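Local coordinates for hypothetical protein (Trypanosoma cruzi, PDB 1YZV), which is of unknown function but belongs to the isochorismatase superfamily and is named a putative ribonuclease, an activity that remains to be established, at residues R11-Y16 against L177-K182; V43-R48 against Q198-R203; L104-E109 against L132-K137; V113-F118 against V138-D143. All blocks are in the same frame, centred on the assembly; numbering follows the deposited sequence.

The four contacts join the chain ends to helices that flank a six-stranded parallel sheet, and two neighbouring strands of it to each other. Contact 4, about 4 Å from the chain's centre, pairs strands 110-118 and 137-146. Contact 3 joins the loop before the first strand to the turn before the second, about 15 Å from contact 4 between centres. Residues 11-16 meet helix 173-181 in contact 1, and the C-terminal tail meets helix 39-56 in contact 2; their segments alternate along the chain and enclose contacts 3 and 4, so both termini are fastened onto the alpha/beta core. Contacts 2 and 3 are about 27 Å apart between centres, whereas His200 of contact 2 reaches Asp143 of contact 4.

Contact 1. Residues R11-Y16 against L177-K182; sequences RLLKHY and LMQLLK
Lys182 and Leu13 make one of the two hydrogen bonds between the N-terminal segment 11-16 and the end of helix 173-181. The ammonium NZ of Lys182 donates to Leu13 O at 2.8 Å, approaching almost in line with the carbonyl, and also to Gln179 O of its own segment at 2.6 Å. The lysine chain folds back to get there, bent at chi2 and again at chi4 (-64°), which turns NZ toward the two oxygens. Further along, Tyr16 N gives a hydrogen bond of 3.1 Å to Leu180 O, in the carbonyl plane and on a lone pair. The same oxygen receives the CA-H of His15, CA to O 3.4 Å, and sits over one face of the imidazole, offset toward the rim. Leu181 O lies instead at the edge of that ring, 3.3 Å from His15 CD2. Apolar contacts flank these bonds: Leu13 CD1 touches Leu180 CG at 4.2 Å, and Tyr16 CD2 meets Leu181 CD1. The side chain of Gln179 crosses those of Leu12 and Leu13 at about a right angle, its OE1 3.7 Å from Leu13 CD1.

In the next shell, Tyr169 OH bonds both Gln179 OE1 and Leu13 N, while Asp186 takes His15 NE2 and Tyr16 OH on its two carboxylate oxygens. Lys182, with positive phi, is where the chain leaves the helix. The arrangement is a helix C-terminus at which Lys182 NZ joins Gln179 O to Leu13 O, and Leu180 O is taken by the backbone of the segment leading into strand 20-26 of the parallel alpha/beta fold.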
# COMPACT_ATOMS: atom_id res chain seq x y z
N ARG A 11 8.83 -2.06 -16.68
CA ARG A 11 8.40 -1.62 -15.39
C ARG A 11 9.47 -0.91 -14.55
O ARG A 11 9.16 0.04 -13.88
CB ARG A 11 7.69 -2.71 -14.60
CG ARG A 11 8.49 -3.82 -14.23
CD ARG A 11 7.58 -4.84 -13.60
NE ARG A 11 6.64 -5.42 -14.55
CZ ARG A 11 5.34 -5.14 -14.61
NH1 ARG A 11 4.75 -4.31 -13.75
NH2 ARG A 11 4.60 -5.78 -15.49
N LEU A 12 10.73 -1.28 -14.72
CA LEU A 12 11.83 -0.64 -14.04
C LEU A 12 12.53 0.28 -15.04
O LEU A 12 12.21 0.24 -16.24
CB LEU A 12 12.80 -1.70 -13.55
CG LEU A 12 12.26 -2.66 -12.46
CD1 LEU A 12 13.27 -3.72 -12.22
CD2 LEU A 12 11.89 -1.91 -11.20
N LEU A 13 13.50 1.06 -14.55
CA LEU A 13 14.32 1.87 -15.44
C LEU A 13 14.99 0.95 -16.46
O LEU A 13 15.32 -0.19 -16.15
CB LEU A 13 15.41 2.59 -14.64
CG LEU A 13 14.92 3.71 -13.72
CD1 LEU A 13 16.01 4.03 -12.72
CD2 LEU A 13 14.52 4.94 -14.52
N LYS A 14 15.08 1.41 -17.69
CA LYS A 14 15.84 0.74 -18.73
C LYS A 14 17.34 0.96 -18.47
O LYS A 14 17.76 1.89 -17.73
CB LYS A 14 15.49 1.31 -20.11
CG LYS A 14 14.05 1.00 -20.56
CD LYS A 14 13.75 1.50 -21.96
CE LYS A 14 12.33 1.12 -22.40
NZ LYS A 14 11.91 1.81 -23.67
N HIS A 15 18.13 0.08 -19.08
CA HIS A 15 19.56 0.18 -19.05
C HIS A 15 19.97 1.53 -19.63
O HIS A 15 19.33 2.02 -20.59
CB HIS A 15 20.19 -0.96 -19.86
CG HIS A 15 21.66 -1.05 -19.70
ND1 HIS A 15 22.53 -0.22 -20.39
CD2 HIS A 15 22.43 -1.82 -18.89
CE1 HIS A 15 23.77 -0.48 -20.00
NE2 HIS A 15 23.73 -1.41 -19.06
N TYR A 16 21.01 2.12 -19.04
CA TYR A 16 21.41 3.45 -19.39
C TYR A 16 21.68 3.67 -20.87
O TYR A 16 21.56 4.82 -21.35
CB TYR A 16 22.62 3.93 -18.57
CG TYR A 16 23.91 3.19 -18.81
CD1 TYR A 16 24.73 3.49 -19.89
CD2 TYR A 16 24.35 2.22 -17.91
CE1 TYR A 16 25.93 2.80 -20.13
CE2 TYR A 16 25.56 1.56 -18.10
CZ TYR A 16 26.38 1.89 -19.20
OH TYR A 16 27.56 1.17 -19.41
N LEU A 177 20.66 2.80 -9.02
CA LEU A 177 21.95 2.58 -9.64
C LEU A 177 22.01 1.22 -10.36
O LEU A 177 22.47 1.13 -11.52
CB LEU A 177 23.07 2.69 -8.58
CG LEU A 177 23.82 3.99 -8.53
CD1 LEU A 177 22.87 5.16 -8.27
CD2 LEU A 177 24.95 3.93 -7.51
N MET A 178 21.59 0.17 -9.66
CA MET A 178 21.72 -1.20 -10.15
C MET A 178 20.66 -1.54 -11.21
O MET A 178 20.94 -2.33 -12.12
CB MET A 178 21.66 -2.18 -8.96
CG MET A 178 22.80 -1.96 -7.96
SD MET A 178 24.39 -2.30 -8.70
CE MET A 178 24.95 -0.71 -9.32
N GLN A 179 19.53 -0.82 -11.19
CA GLN A 179 18.55 -0.85 -12.30
C GLN A 179 19.10 -0.32 -13.63
O GLN A 179 18.82 -0.88 -14.70
CB GLN A 179 17.27 -0.06 -11.97
CG GLN A 179 16.36 -0.76 -10.98
CD GLN A 179 15.27 0.19 -10.43
OE1 GLN A 179 14.65 0.89 -11.20
NE2 GLN A 179 15.10 0.23 -9.12
N LEU A 180 19.88 0.75 -13.56
CA LEU A 180 20.44 1.36 -14.75
C LEU A 180 21.55 0.50 -15.33
O LEU A 180 21.82 0.62 -16.49
CB LEU A 180 20.97 2.76 -14.47
CG LEU A 180 19.89 3.78 -14.21
CD1 LEU A 180 20.43 5.00 -13.41
CD2 LEU A 180 19.22 4.19 -15.56
N LEU A 181 22.28 -0.23 -14.47
CA LEU A 181 23.40 -1.07 -14.90
C LEU A 181 23.08 -2.50 -15.30
O LEU A 181 23.78 -3.07 -16.15
CB LEU A 181 24.51 -1.09 -13.86
CG LEU A 181 25.55 0.03 -13.93
CD1 LEU A 181 24.94 1.42 -13.97
CD2 LEU A 181 26.34 -0.11 -12.71
N LYS A 182 22.21 -3.16 -14.54
CA LYS A 182 21.71 -4.52 -14.82
C LYS A 182 22.63 -5.74 -14.65
O LYS A 182 22.12 -6.85 -14.44
CB LYS A 182 20.97 -4.61 -16.18
CG LYS A 182 19.85 -3.54 -16.25
CD LYS A 182 18.61 -3.94 -16.97
CE LYS A 182 17.49 -2.82 -16.86
NZ LYS A 182 16.86 -2.40 -15.48

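Contact 2. Residues V43-R48 against Q198-R203; sequences VFVANR and QTHPIR. With SO4 (sulfate ion), chain B.
Phe44 on helix 39-56 presents one face of its ring to the backbone of His200 in the C-terminal tail. With CG anti to the backbone N (chi1 174°), the phenyl group extends from the helix, and His200 CA stands 3.8 Å from its centroid, a CH-pi contact directly over the face. The two rings meet obliquely, their planes 41° apart, and Phe44 CE2 lies over the centre of the imidazole. Phe44 CD2 comes within 3.5 Å of His200 CD2. Pro201 CD rests against Phe44 CB at 3.5 Å, where the ring joins the helix, while the far part of the ring, at CE1, approaches Thr199 O and Gln198 CB.

Arg48 also starts with CG anti to its backbone N but bends at chi3, which turns NE out of the line of the chain. One guanidinium face receives Phe44 CE2 over its centre, and the guanidinium is steeply inclined to the imidazole plane. NE donates 2.8 Å to water 1, which lies in the guanidinium plane and donates in turn to Gln198 OE1 at 2.9 Å. NH1 and NH2 are held by Ser173 OG and Leu195 O.

A sulfate ion, probably from the crystallisation liquor, is gripped through O1 by His200 N and by His200 ND1, the latter at 2.9 Å in the imidazole plane with an almost straight N-H...O angle of 175°. His200 NE2 bonds Asp143 OD2, so both ring nitrogens are engaged. An anion on one side and a carboxylate on the other would probably favour a protonated, positively charged imidazole.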
# COMPACT_ATOMS: atom_id res chain seq x y z
N VAL A 43 21.21 15.34 0.45
CA VAL A 43 22.51 15.74 -0.06
C VAL A 43 23.35 14.53 -0.51
O VAL A 43 23.92 14.58 -1.61
CB VAL A 43 23.27 16.58 0.98
CG1 VAL A 43 24.75 16.68 0.63
CG2 VAL A 43 22.62 17.94 1.07
N PHE A 44 23.45 13.50 0.34
CA PHE A 44 24.14 12.24 0.01
C PHE A 44 23.67 11.61 -1.29
O PHE A 44 24.51 11.18 -2.12
CB PHE A 44 24.03 11.22 1.20
CG PHE A 44 24.59 9.84 0.91
CD1 PHE A 44 25.91 9.54 1.14
CD2 PHE A 44 23.77 8.83 0.45
CE1 PHE A 44 26.37 8.25 0.91
CE2 PHE A 44 24.22 7.56 0.27
CZ PHE A 44 25.50 7.26 0.46
N VAL A 45 22.34 11.57 -1.48
CA VAL A 45 21.74 11.03 -2.69
C VAL A 45 22.06 11.93 -3.91
O VAL A 45 22.35 11.42 -5.01
CB VAL A 45 20.20 10.78 -2.55
CG1 VAL A 45 19.55 10.50 -3.87
CG2 VAL A 45 19.94 9.63 -1.61
N ALA A 46 22.05 13.24 -3.71
CA ALA A 46 22.43 14.18 -4.78
C ALA A 46 23.87 13.92 -5.28
O ALA A 46 24.13 13.87 -6.50
CB ALA A 46 22.25 15.63 -4.33
N ASN A 47 24.77 13.69 -4.33
CA ASN A 47 26.15 13.34 -4.60
C ASN A 47 26.38 11.97 -5.24
O ASN A 47 27.18 11.81 -6.16
CB ASN A 47 26.98 13.48 -3.33
CG ASN A 47 27.28 14.93 -2.99
OD1 ASN A 47 27.34 15.77 -3.89
ND2 ASN A 47 27.36 15.24 -1.68
N ARG A 48 25.58 11.00 -4.82
CA ARG A 48 25.62 9.69 -5.41
C ARG A 48 25.22 9.73 -6.88
O ARG A 48 25.87 9.13 -7.76
CB ARG A 48 24.68 8.76 -4.62
CG ARG A 48 24.45 7.44 -5.27
CD ARG A 48 23.75 6.49 -4.32
NE ARG A 48 24.66 5.96 -3.32
CZ ARG A 48 24.30 5.06 -2.40
NH1 ARG A 48 23.03 4.61 -2.34
NH2 ARG A 48 25.23 4.53 -1.61
N GLN A 198 29.67 3.69 -0.15
CA GLN A 198 29.52 4.83 0.73
C GLN A 198 28.25 4.64 1.55
O GLN A 198 27.34 3.99 1.09
CB GLN A 198 29.48 6.11 -0.08
CG GLN A 198 30.70 6.28 -0.91
CD GLN A 198 30.72 7.55 -1.71
OE1 GLN A 198 29.98 7.70 -2.68
NE2 GLN A 198 31.64 8.43 -1.39
N THR A 199 28.23 5.13 2.80
CA THR A 199 27.10 4.88 3.71
C THR A 199 26.29 6.15 3.91
O THR A 199 26.85 7.25 4.02
CB THR A 199 27.67 4.34 5.08
OG1 THR A 199 28.71 5.20 5.50
CG2 THR A 199 28.32 3.00 4.90
N HIS A 200 24.96 6.04 3.96
CA HIS A 200 24.12 7.24 4.16
C HIS A 200 24.53 7.85 5.49
O HIS A 200 24.70 7.12 6.46
CB HIS A 200 22.63 6.89 4.25
CG HIS A 200 22.01 6.46 2.96
ND1 HIS A 200 22.23 5.22 2.40
CD2 HIS A 200 21.16 7.11 2.13
CE1 HIS A 200 21.52 5.12 1.28
NE2 HIS A 200 20.84 6.24 1.11
N PRO A 201 24.52 9.18 5.59
CA PRO A 201 24.80 9.75 6.91
C PRO A 201 23.78 9.40 7.99
O PRO A 201 24.11 9.44 9.17
CB PRO A 201 24.77 11.26 6.67
CG PRO A 201 24.44 11.49 5.30
CD PRO A 201 24.45 10.20 4.54
N ILE A 202 22.52 9.23 7.61
CA ILE A 202 21.50 8.79 8.53
C ILE A 202 21.00 7.44 8.01
O ILE A 202 20.57 7.33 6.87
CB ILE A 202 20.31 9.77 8.58
CG1 ILE A 202 20.76 11.22 8.88
CG2 ILE A 202 19.24 9.28 9.59
CD1 ILE A 202 19.72 12.26 8.43
N ARG A 203 21.27 6.41 8.79
CA ARG A 203 20.69 5.08 8.68
C ARG A 203 19.42 4.93 7.90
O ARG A 203 18.42 5.45 8.36
CB ARG A 203 20.29 4.70 10.10
CG ARG A 203 19.60 3.39 10.24
CD ARG A 203 18.07 3.38 10.19
NE ARG A 203 17.51 2.02 10.29
CZ ARG A 203 16.21 1.77 10.35
NH1 ARG A 203 15.32 2.76 10.32
NH2 ARG A 203 15.79 0.52 10.45
S SO4 B . 23.38 2.42 4.48
O1 SO4 B . 24.13 3.24 3.48
O2 SO4 B . 22.63 1.29 3.86
O3 SO4 B . 22.34 3.19 5.22
O4 SO4 B . 24.31 1.92 5.47
O HOH W 1 27.12 7.31 -3.00

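Contact 3. Residues L104-E109 against L132-K137; sequences LVDLPE and LDMKKK
Lys136 sends its side chain across to the loop after helix 102-105 and supplies the polar part of this surface contact. Its NZ donates to Val105 O at 3.1 Å, nearly in line with the carbonyl, and stands 3.0 Å from Leu107 O. The chain bends once, at chi2 (-66°), and is extended beyond CD, which carries the ammonium group in among the backbone carbonyls. Val110 O, just beyond the loop, accepts a further hydrogen bond from NZ.

Two waters widen this polar network. Water 2 accepts from Lys136 NZ at 2.9 Å and donates to Asp106 OD1, bridging a carboxylate oxygen and an ammonium group that are themselves 5.3 Å apart. Water 3 likewise accepts from NZ, at 2.8 Å, and donates to Pro108 O. The positive charge is thus surrounded by carbonyl and water oxygens, with the carboxylate of Asp106 held at one remove.

The apolar part rests on the methyl end of Met134. Bent at chi3 (63°), the side chain brings CE to 4.1 Å from Val105 CG1 and 3.9 Å from Asp106 OD1. Leu97 packs on both Val105 and Met134.

Asp106 is the centre of an inverse gamma turn, and Lys135, with positive phi, closes helix 120-133 in a Schellman motif. The contact therefore joins two turns at one end of a beta-alpha-beta unit, one leading into strand 110-118 and the other into strand 137-146.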
# COMPACT_ATOMS: atom_id res chain seq x y z
N LEU A 104 15.39 20.24 -22.25
CA LEU A 104 16.32 19.23 -21.74
C LEU A 104 15.68 17.86 -21.59
O LEU A 104 16.40 16.86 -21.62
CB LEU A 104 16.90 19.67 -20.39
CG LEU A 104 18.24 20.41 -20.34
CD1 LEU A 104 18.61 21.08 -21.58
CD2 LEU A 104 18.26 21.40 -19.18
N VAL A 105 14.37 17.81 -21.42
CA VAL A 105 13.67 16.57 -21.14
C VAL A 105 12.56 16.28 -22.14
O VAL A 105 12.17 15.13 -22.31
CB VAL A 105 13.07 16.60 -19.68
CG1 VAL A 105 12.00 17.68 -19.52
CG2 VAL A 105 12.49 15.28 -19.28
N ASP A 106 12.00 17.31 -22.77
CA ASP A 106 10.93 17.11 -23.77
C ASP A 106 11.55 16.66 -25.10
O ASP A 106 11.36 17.29 -26.13
CB ASP A 106 10.14 18.41 -23.96
CG ASP A 106 8.84 18.23 -24.72
OD1 ASP A 106 8.24 17.12 -24.72
OD2 ASP A 106 8.35 19.27 -25.21
N LEU A 107 12.34 15.60 -25.05
CA LEU A 107 12.97 14.97 -26.24
C LEU A 107 12.64 13.49 -26.16
O LEU A 107 12.67 12.92 -25.08
CB LEU A 107 14.50 15.16 -26.20
CG LEU A 107 15.04 16.60 -26.14
CD1 LEU A 107 16.50 16.68 -25.67
CD2 LEU A 107 14.89 17.25 -27.51
N PRO A 108 12.32 12.84 -27.29
CA PRO A 108 11.94 11.43 -27.25
C PRO A 108 13.01 10.48 -26.66
O PRO A 108 12.66 9.52 -26.00
CB PRO A 108 11.66 11.11 -28.73
CG PRO A 108 12.47 12.02 -29.47
CD PRO A 108 12.36 13.33 -28.68
N GLU A 109 14.29 10.83 -26.77
CA GLU A 109 15.37 10.03 -26.16
C GLU A 109 15.42 10.08 -24.61
O GLU A 109 15.99 9.18 -24.00
CB GLU A 109 16.72 10.51 -26.70
CG GLU A 109 16.92 12.01 -26.55
CD GLU A 109 18.25 12.52 -27.07
OE1 GLU A 109 19.02 11.72 -27.68
OE2 GLU A 109 18.54 13.72 -26.82
N LEU A 132 4.45 12.66 -15.52
CA LEU A 132 3.50 11.65 -15.94
C LEU A 132 2.60 12.20 -17.04
O LEU A 132 2.27 11.48 -17.98
CB LEU A 132 2.66 11.14 -14.79
CG LEU A 132 3.30 10.16 -13.80
CD1 LEU A 132 2.27 9.80 -12.76
CD2 LEU A 132 3.81 8.91 -14.55
N ASP A 133 2.23 13.47 -16.93
CA ASP A 133 1.49 14.11 -18.00
C ASP A 133 2.24 14.14 -19.32
O ASP A 133 1.61 14.20 -20.35
CB ASP A 133 1.10 15.54 -17.65
CG ASP A 133 -0.03 15.59 -16.66
OD1 ASP A 133 -0.80 14.59 -16.61
OD2 ASP A 133 -0.17 16.62 -15.96
N MET A 134 3.57 14.20 -19.28
CA MET A 134 4.41 14.15 -20.49
C MET A 134 4.72 12.73 -20.99
O MET A 134 5.57 12.56 -21.86
CB MET A 134 5.75 14.82 -20.20
CG MET A 134 5.65 16.28 -19.96
SD MET A 134 7.20 17.00 -19.41
CE MET A 134 8.24 16.67 -20.82
N LYS A 135 4.14 11.73 -20.33
CA LYS A 135 4.32 10.31 -20.63
C LYS A 135 5.77 9.87 -20.46
O LYS A 135 6.26 9.01 -21.17
CB LYS A 135 3.76 9.96 -22.02
CG LYS A 135 2.26 10.28 -22.15
CD LYS A 135 1.75 9.88 -23.55
CE LYS A 135 0.34 10.49 -23.91
NZ LYS A 135 -0.00 10.34 -25.42
N LYS A 136 6.44 10.42 -19.44
CA LYS A 136 7.77 9.97 -19.07
C LYS A 136 7.65 8.96 -17.92
O LYS A 136 6.73 9.02 -17.12
CB LYS A 136 8.63 11.16 -18.64
CG LYS A 136 8.73 12.32 -19.64
CD LYS A 136 9.46 11.91 -20.90
CE LYS A 136 9.63 13.06 -21.88
NZ LYS A 136 10.51 12.64 -23.04
N LYS A 137 8.64 8.08 -17.81
CA LYS A 137 8.82 7.21 -16.65
C LYS A 137 9.50 8.05 -15.60
O LYS A 137 10.37 8.86 -15.91
CB LYS A 137 9.70 5.99 -17.01
CG LYS A 137 9.98 5.03 -15.79
CD LYS A 137 10.84 3.82 -16.21
CE LYS A 137 10.02 2.72 -16.94
NZ LYS A 137 10.87 1.97 -17.95
O HOH W 2 9.18 14.31 -24.96
O HOH W 3 10.08 10.06 -24.08

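Contact 4. Residues V113-F118 against V138-D143; sequences VVLWGF and VVIAVD
Leu115 lies beside Val138 and Ile140 where strands 110-118 and 137-146 pair in parallel, the two strands of a right-handed beta-alpha-beta crossover through helix 120-133. Leu115 has the largest area buried here. Its CG is anti to the backbone N (chi1 172°), and CD2 beyond it touches two neighbours, Val138 CG2 at 3.9 Å and Ile140 CD1 at 3.6 Å. All three side chains stand on one sheet face and point the same way. Ile140 leans in to meet the leucine, since its chi2 of -60° swings CD1 toward Leu115.

The backbone N and O of Leu115 flank Ile140 on the neighbouring strand: N donates to Val139 O at 2.9 Å, and O accepts from Ala141 N at 3.0 Å, the donor tilted from the carbonyl plane. Val138 is placed by the preceding rung, in which Val113 O accepts from Val139 N and also takes the CA-H of Val138, CA to O 3.3 Å.

Val114 and Val139 project to the other face, where Val114 packs on Phe49 of helix 39-56 and Val139 on Leu13. Beyond the paired residues, the chain of segment 138-143 turns a corner at Val142 and Asp143, and Asp143 OD2 bonds Ser173 OG. Just before that corner Trp116 CB lies against Ala141, 4.1 Å from its CB.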
# COMPACT_ATOMS: atom_id res chain seq x y z
N VAL A 113 13.25 9.70 -15.80
CA VAL A 113 13.75 10.72 -14.89
C VAL A 113 13.83 10.08 -13.53
O VAL A 113 12.90 9.35 -13.11
CB VAL A 113 12.77 11.92 -14.87
CG1 VAL A 113 13.06 12.87 -13.70
CG2 VAL A 113 12.77 12.68 -16.31
N VAL A 114 14.99 10.26 -12.91
CA VAL A 114 15.22 9.92 -11.53
C VAL A 114 15.06 11.22 -10.74
O VAL A 114 15.80 12.19 -10.96
CB VAL A 114 16.63 9.32 -11.33
CG1 VAL A 114 16.97 9.17 -9.86
CG2 VAL A 114 16.72 7.99 -12.07
N LEU A 115 14.12 11.22 -9.81
CA LEU A 115 13.66 12.44 -9.13
C LEU A 115 13.81 12.33 -7.61
O LEU A 115 13.40 11.34 -7.00
CB LEU A 115 12.19 12.72 -9.47
CG LEU A 115 11.39 13.83 -8.75
CD1 LEU A 115 12.03 15.23 -9.00
CD2 LEU A 115 9.91 13.81 -9.26
N TRP A 116 14.36 13.38 -7.00
CA TRP A 116 14.48 13.44 -5.54
C TRP A 116 14.66 14.88 -5.07
O TRP A 116 14.85 15.77 -5.87
CB TRP A 116 15.66 12.56 -5.04
CG TRP A 116 16.99 13.12 -5.28
CD1 TRP A 116 17.74 13.82 -4.37
CD2 TRP A 116 17.63 13.34 -6.56
NE1 TRP A 116 18.83 14.39 -4.97
CE2 TRP A 116 18.83 14.07 -6.30
CE3 TRP A 116 17.42 12.85 -7.86
CZ2 TRP A 116 19.74 14.44 -7.32
CZ3 TRP A 116 18.33 13.21 -8.86
CH2 TRP A 116 19.48 14.00 -8.58
N GLY A 117 14.46 15.10 -3.77
CA GLY A 117 14.74 16.39 -3.16
C GLY A 117 13.65 16.87 -2.23
O GLY A 117 13.04 16.06 -1.48
N PHE A 118 13.53 18.20 -2.16
CA PHE A 118 12.60 18.86 -1.26
C PHE A 118 11.51 19.61 -2.05
O PHE A 118 11.76 20.11 -3.13
CB PHE A 118 13.29 19.92 -0.42
CG PHE A 118 14.52 19.46 0.34
CD1 PHE A 118 14.62 18.21 0.88
CD2 PHE A 118 15.45 20.43 0.74
CE1 PHE A 118 15.75 17.86 1.64
CE2 PHE A 118 16.57 20.10 1.49
CZ PHE A 118 16.74 18.80 1.90
N VAL A 138 9.01 7.97 -14.38
CA VAL A 138 9.63 8.74 -13.29
C VAL A 138 9.79 7.86 -12.04
O VAL A 138 8.89 7.11 -11.65
CB VAL A 138 8.89 10.11 -13.03
CG1 VAL A 138 7.44 9.98 -12.92
CG2 VAL A 138 9.46 10.84 -11.80
N VAL A 139 11.01 7.84 -11.50
CA VAL A 139 11.34 7.02 -10.35
C VAL A 139 11.79 7.92 -9.24
O VAL A 139 12.68 8.78 -9.46
CB VAL A 139 12.45 6.00 -10.71
CG1 VAL A 139 12.68 5.00 -9.54
CG2 VAL A 139 12.02 5.28 -11.93
N ILE A 140 11.06 7.86 -8.14
CA ILE A 140 11.37 8.67 -6.98
C ILE A 140 12.47 7.92 -6.19
O ILE A 140 12.30 6.77 -5.83
CB ILE A 140 10.11 8.90 -6.10
CG1 ILE A 140 8.91 9.37 -6.92
CG2 ILE A 140 10.40 9.83 -4.95
CD1 ILE A 140 9.13 10.64 -7.63
N ALA A 141 13.55 8.62 -5.81
CA ALA A 141 14.53 8.05 -4.88
C ALA A 141 14.14 8.47 -3.48
O ALA A 141 14.53 9.55 -3.03
CB ALA A 141 15.95 8.52 -5.20
N VAL A 142 13.35 7.65 -2.81
CA VAL A 142 12.77 8.06 -1.53
C VAL A 142 13.80 8.46 -0.47
O VAL A 142 13.53 9.33 0.39
CB VAL A 142 11.75 6.98 -0.98
CG1 VAL A 142 12.40 5.65 -0.64
CG2 VAL A 142 10.95 7.51 0.25
N ASP A 143 14.94 7.77 -0.47
CA ASP A 143 16.04 8.04 0.48
C ASP A 143 16.71 9.39 0.29
O ASP A 143 17.37 9.87 1.21
CB ASP A 143 17.12 6.89 0.52
CG ASP A 143 17.78 6.59 -0.86
OD1 ASP A 143 17.07 6.58 -1.88
OD2 ASP A 143 19.01 6.23 -0.90